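Local structure of uncharacterized protein (Staphylococcus aureus, 4YBV) at residues M73-I78 and L113-R118; V23-P28 and I46-T51. The protein is a hot-dog-fold thioesterase that probably hydrolyses the thioester bond of acyl-thioester substrates. The protein carries 1 engineered substitution. All coordinates share one frame; numbering follows the deposited sequence.

Interaction 1 pairs two neighbouring strands through regular backbone hydrogen bonds, whereas interaction 2 lays a strand against the central helix and has no hydrogen bond across it. Both are buried and touch the second subunit, but the centre of interaction 2 lies about 3 Å from the chain's centre and that of interaction 1 about 10 Å. The chemistry follows: apolar side chains in the core, and, on one face of 73-78 and 113-118, amides and a guanidinium bonded to a third subunit. Helix 42-60 supplies one side of interaction 2 and packs on a face of interaction 1, Ala75 CB lying 3.8 Å from Ile46 CG1. Strands 67-77 and 113-124 lie toward one sheet edge, strand 22-28 toward the other.

Interaction 1. Residues M73-I78 and L113-R118; sequences MNANHI and LITVMR
The N-H of Ile78 makes the shortest bond here, 2.8 Å to Ile114 O, approaching 44° out of the carbonyl plane. Farther along, Asn76 with Val116 and Asn74 with Arg118 form hydrogen-bonded antiparallel pairs, two backbone bonds each, for example Asn76 N to Val116 O at 2.9 Å. Ala75 with Met117 and His77 with Thr115 are the non-hydrogen-bonded pairs. On their face, Ala75 CB rests on Met117 CG (3.6 Å), and a bend at chi3 (76°) carries Met117 CE to 4.1 Å from Met73 SD. The side chains of His77 and Thr115 run side by side, with Thr115 OG1 at the ring edge, 3.5 Å from ND1. Their polar ends are held by others: OG1 bonds Ser45, and His77 NE2 bonds Glu50 of the second subunit.

On the reverse face, Asn74 ND2 stands over the rim of the Arg118 guanidinium, 3.5 Å from NH2, with the amide and guanidinium planes 54° apart. Asn74 ND2 is hydrogen-bonded to Glu72, while the guanidinium bonds Asn74 and Asn76 of the third subunit. Asn76 CB meets Val116 CG1 at 3.6 Å.

Strand 113-124 has a classic beta bulge on its other side, Ile114 and Thr115 opposite the single Ile106 of strand 99-107, while residues 73-76 pair antiparallel with a strand of the second subunit, continuing the sheet across the interface as in hot-dog-fold dimers.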
loop_
_atom_site.group_PDB
_atom_site.type_symbol
_atom_site.label_atom_id
_atom_site.label_comp_id
_atom_site.label_asym_id
_atom_site.label_seq_id
_atom_site.Cartn_x
_atom_site.Cartn_y
_atom_site.Cartn_z
ATOM N N MET A 73 0.677 -6.166 3.367
ATOM C CA MET A 73 1.974 -5.590 3.717
ATOM C C MET A 73 2.272 -4.493 2.735
ATOM O O MET A 73 2.037 -4.670 1.531
ATOM C CB MET A 73 3.101 -6.633 3.644
ATOM C CG MET A 73 2.936 -7.825 4.573
ATOM S SD MET A 73 3.316 -7.348 6.293
ATOM C CE MET A 73 2.209 -8.476 7.144
ATOM N N ASN A 74 2.821 -3.385 3.188
ATOM C CA ASN A 74 3.266 -2.393 2.227
ATOM C C ASN A 74 4.552 -1.741 2.698
ATOM O O ASN A 74 4.836 -1.693 3.901
ATOM C CB ASN A 74 2.168 -1.349 1.956
ATOM C CG ASN A 74 1.664 -0.661 3.244
ATOM O OD1 ASN A 74 2.352 0.200 3.825
ATOM N ND2 ASN A 74 0.468 -1.029 3.667
ATOM N N ALA A 75 5.322 -1.225 1.746
ATOM C CA ALA A 75 6.704 -0.802 1.996
ATOM C C ALA A 75 7.171 0.329 1.061
ATOM O O ALA A 75 6.858 0.322 -0.135
ATOM C CB ALA A 75 7.615 -1.984 1.846
ATOM N N ASN A 76 7.921 1.283 1.617
ATOM C CA ASN A 76 8.708 2.256 0.875
ATOM C C ASN A 76 10.154 1.950 1.112
ATOM O O ASN A 76 10.615 1.863 2.267
ATOM C CB ASN A 76 8.464 3.718 1.310
ATOM C CG ASN A 76 7.242 4.328 0.696
ATOM O OD1 ASN A 76 6.123 4.096 1.170
ATOM N ND2 ASN A 76 7.432 5.173 -0.309
ATOM N N HIS A 77 10.891 1.841 0.020
ATOM C CA HIS A 77 12.328 1.663 0.056
ATOM C C HIS A 77 12.982 3.053 0.043
ATOM O O HIS A 77 12.602 3.895 -0.780
ATOM C CB HIS A 77 12.766 0.779 -1.145
ATOM C CG HIS A 77 12.204 -0.624 -1.100
ATOM N ND1 HIS A 77 12.423 -1.482 -0.039
ATOM C CD2 HIS A 77 11.442 -1.312 -1.985
ATOM C CE1 HIS A 77 11.842 -2.639 -0.285
ATOM N NE2 HIS A 77 11.229 -2.561 -1.456
ATOM N N ILE A 78 13.939 3.290 0.946
ATOM C CA ILE A 78 14.495 4.635 1.166
ATOM C C ILE A 78 15.971 4.690 0.820
ATOM O O ILE A 78 16.323 5.036 -0.289
ATOM C CB ILE A 78 14.333 5.127 2.633
ATOM C CG1 ILE A 78 12.890 5.015 3.116
ATOM C CG2 ILE A 78 14.834 6.575 2.795
ATOM C CD1 ILE A 78 11.933 5.875 2.363
ATOM N N LEU A 113 17.141 5.078 7.510
ATOM C CA LEU A 113 16.000 4.286 7.157
ATOM C C LEU A 113 16.287 3.619 5.802
ATOM O O LEU A 113 16.635 4.281 4.838
ATOM C CB LEU A 113 14.724 5.138 7.067
ATOM C CG LEU A 113 13.865 5.204 8.313
ATOM C CD1 LEU A 113 12.728 6.156 8.056
ATOM C CD2 LEU A 113 13.350 3.820 8.669
ATOM N N ILE A 114 16.142 2.301 5.762
ATOM C CA ILE A 114 16.288 1.528 4.545
ATOM C C ILE A 114 14.899 1.248 3.951
ATOM O O ILE A 114 14.701 1.323 2.735
ATOM C CB ILE A 114 17.038 0.207 4.833
ATOM C CG1 ILE A 114 18.419 0.515 5.380
ATOM C CG2 ILE A 114 17.222 -0.594 3.586
ATOM C CD1 ILE A 114 19.228 1.390 4.481
ATOM N N THR A 115 13.958 0.924 4.838
ATOM C CA THR A 115 12.579 0.554 4.449
ATOM C C THR A 115 11.618 0.998 5.521
ATOM O O THR A 115 11.892 0.795 6.698
ATOM C CB THR A 115 12.406 -0.976 4.282
ATOM O OG1 THR A 115 13.381 -1.459 3.345
ATOM C CG2 THR A 115 11.028 -1.331 3.738
ATOM N N VAL A 116 10.473 1.524 5.150
ATOM C CA VAL A 116 9.430 1.882 6.090
ATOM C C VAL A 116 8.218 1.090 5.642
ATOM O O VAL A 116 7.937 1.031 4.483
ATOM C CB VAL A 116 9.184 3.373 6.201
ATOM C CG1 VAL A 116 8.905 3.969 4.870
ATOM C CG2 VAL A 116 8.012 3.628 7.067
ATOM N N MET A 117 7.549 0.438 6.564
ATOM C CA MET A 117 6.504 -0.465 6.256
ATOM C C MET A 117 5.316 -0.481 7.153
ATOM O O MET A 117 5.429 -0.196 8.314
ATOM C CB MET A 117 7.047 -1.874 6.506
ATOM C CG MET A 117 7.715 -2.632 5.426
ATOM S SD MET A 117 8.289 -4.303 5.824
ATOM C CE MET A 117 6.851 -5.296 5.839
ATOM N N ARG A 118 4.193 -0.886 6.616
ATOM C CA ARG A 118 3.041 -1.119 7.506
ATOM C C ARG A 118 2.540 -2.512 7.205
ATOM O O ARG A 118 2.542 -2.935 6.041
ATOM C CB ARG A 118 1.932 -0.051 7.323
ATOM C CG ARG A 118 0.786 -0.063 8.384
ATOM C CD ARG A 118 -0.091 1.211 8.325
ATOM N NE ARG A 118 -0.875 1.162 7.113
ATOM C CZ ARG A 118 -0.640 1.883 6.019
ATOM N NH1 ARG A 118 0.326 2.794 6.002
ATOM N NH2 ARG A 118 -1.383 1.685 4.943
#

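Interaction 2. Residues V23-P28 and I46-T51; sequences VVISMP and IALGET
Leu48 carries this contact, its CD1 methyl lying 4.0 Å from Ile25 CG2 and 4.0 Å from Met27 SD. CG stands anti to the backbone N (chi1 -176°), and beyond it CD1 meets both side chains, while CD2 approaches Ile25 O at 4.0 Å and also borders Met27. Met27 is extended beyond CG and reaches toward Leu48 tip to tip, whereas Ile25 and Leu48 slide past each other in opposite directions. One turn along the helix, Ile25 CD1 meets Thr51 CG2 at 3.9 Å, the two side chains crossing at about a right angle.

The hydroxyl of Thr51 turns back into its own helix and donates to Ala47 O at 2.8 Å. Thr51 N reaches the same oxygen at 2.9 Å from the other face of the carbonyl plane, a double grip that leaves CG2 to meet the isoleucine. Thr51 OG1 also bonds His41 of the second subunit.

Away from this apolar patch the contact thins out. Ser26 points from the helix and bonds Asp16 and Arg85, and the partly exposed Val24 and Pro28 add nothing to the 240 Å² buried between the segments. The segment axes come within 8.9 Å, an ordinary spacing for a helix on a sheet, with side chains filling the layer between.

Strand 22-28 lies between strands 14-19 and 85-95 in the sheet. Leu48 also touches Ala88 of strand 85-95, while farther round helix 42-60 Ile46 packs on Ala75 and His77 of strand 67-77.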
loop_
_atom_site.group_PDB
_atom_site.type_symbol
_atom_site.label_atom_id
_atom_site.label_comp_id
_atom_site.label_asym_id
_atom_site.label_seq_id
_atom_site.Cartn_x
_atom_site.Cartn_y
_atom_site.Cartn_z
ATOM N N VAL A 23 8.714 -5.456 18.609
ATOM C CA VAL A 23 9.688 -6.475 18.224
ATOM C C VAL A 23 10.876 -5.856 17.493
ATOM O O VAL A 23 10.726 -5.069 16.570
ATOM C CB VAL A 23 9.046 -7.560 17.340
ATOM C CG1 VAL A 23 10.098 -8.589 16.928
ATOM C CG2 VAL A 23 7.934 -8.234 18.094
ATOM N N VAL A 24 12.070 -6.205 17.916
ATOM C CA VAL A 24 13.256 -5.725 17.248
ATOM C C VAL A 24 13.991 -6.971 16.760
ATOM O O VAL A 24 14.421 -7.798 17.578
ATOM C CB VAL A 24 14.141 -4.840 18.208
ATOM C CG1 VAL A 24 15.318 -4.209 17.467
ATOM C CG2 VAL A 24 13.271 -3.751 18.875
ATOM N N ILE A 25 14.095 -7.123 15.437
ATOM C CA ILE A 25 14.847 -8.240 14.811
ATOM C C ILE A 25 15.864 -7.746 13.827
ATOM O O ILE A 25 15.574 -6.853 13.053
ATOM C CB ILE A 25 13.944 -9.181 13.994
ATOM C CG1 ILE A 25 12.606 -9.359 14.633
ATOM C CG2 ILE A 25 14.595 -10.516 13.787
ATOM C CD1 ILE A 25 11.815 -10.356 13.858
ATOM N N SER A 26 17.030 -8.360 13.784
ATOM C CA SER A 26 18.057 -7.911 12.860
ATOM C C SER A 26 18.637 -9.077 12.056
ATOM O O SER A 26 18.375 -10.257 12.354
ATOM C CB SER A 26 19.194 -7.181 13.619
ATOM O OG SER A 26 19.759 -8.015 14.605
ATOM N N MET A 27 19.427 -8.748 11.046
ATOM C CA MET A 27 20.065 -9.782 10.226
ATOM C C MET A 27 21.231 -9.176 9.499
ATOM O O MET A 27 21.230 -7.965 9.255
ATOM C CB MET A 27 19.054 -10.404 9.236
ATOM C CG MET A 27 18.679 -9.477 8.084
ATOM S SD MET A 27 17.370 -10.171 7.003
ATOM C CE MET A 27 17.399 -9.018 5.680
ATOM N N PRO A 28 22.252 -9.998 9.168
ATOM C CA PRO A 28 23.430 -9.527 8.418
ATOM C C PRO A 28 23.152 -9.314 6.929
ATOM O O PRO A 28 22.444 -10.097 6.321
ATOM C CB PRO A 28 24.444 -10.662 8.591
ATOM C CG PRO A 28 23.614 -11.895 8.796
ATOM C CD PRO A 28 22.386 -11.412 9.575
ATOM N N ILE A 46 11.792 -6.452 3.341
ATOM C CA ILE A 46 10.364 -6.644 3.571
ATOM C C ILE A 46 10.079 -7.952 4.322
ATOM O O ILE A 46 9.257 -7.964 5.252
ATOM C CB ILE A 46 9.538 -6.631 2.237
ATOM C CG1 ILE A 46 9.508 -5.224 1.638
ATOM C CG2 ILE A 46 8.092 -7.118 2.478
ATOM C CD1 ILE A 46 8.918 -5.170 0.169
ATOM N N ALA A 47 10.786 -9.030 3.971
ATOM C CA ALA A 47 10.578 -10.327 4.639
ATOM C C ALA A 47 10.941 -10.234 6.150
ATOM O O ALA A 47 10.237 -10.784 7.009
ATOM C CB ALA A 47 11.413 -11.401 3.985
ATOM N N LEU A 48 12.039 -9.541 6.438
ATOM C CA LEU A 48 12.394 -9.252 7.848
ATOM C C LEU A 48 11.243 -8.517 8.553
ATOM O O LEU A 48 10.804 -8.925 9.629
ATOM C CB LEU A 48 13.662 -8.429 7.897
ATOM C CG LEU A 48 14.273 -8.102 9.278
ATOM C CD1 LEU A 48 14.803 -9.360 9.944
ATOM C CD2 LEU A 48 15.392 -7.119 9.082
ATOM N N GLY A 49 10.721 -7.459 7.925
ATOM C CA GLY A 49 9.554 -6.754 8.473
ATOM C C GLY A 49 8.318 -7.609 8.755
ATOM O O GLY A 49 7.685 -7.540 9.852
ATOM N N GLU A 50 7.940 -8.431 7.772
ATOM C CA GLU A 50 6.782 -9.305 7.952
ATOM C C GLU A 50 7.027 -10.298 9.090
ATOM O O GLU A 50 6.111 -10.568 9.894
ATOM C CB GLU A 50 6.410 -10.062 6.665
ATOM C CG GLU A 50 5.165 -10.926 6.877
ATOM C CD GLU A 50 4.357 -11.208 5.602
ATOM O OE1 GLU A 50 4.607 -10.588 4.549
ATOM O OE2 GLU A 50 3.465 -12.075 5.655
ATOM N N THR A 51 8.258 -10.816 9.167
ATOM C CA THR A 51 8.637 -11.685 10.291
ATOM C C THR A 51 8.430 -10.947 11.629
ATOM O O THR A 51 7.875 -11.500 12.580
ATOM C CB THR A 51 10.096 -12.153 10.180
ATOM O OG1 THR A 51 10.275 -12.858 8.926
ATOM C CG2 THR A 51 10.451 -13.069 11.355
#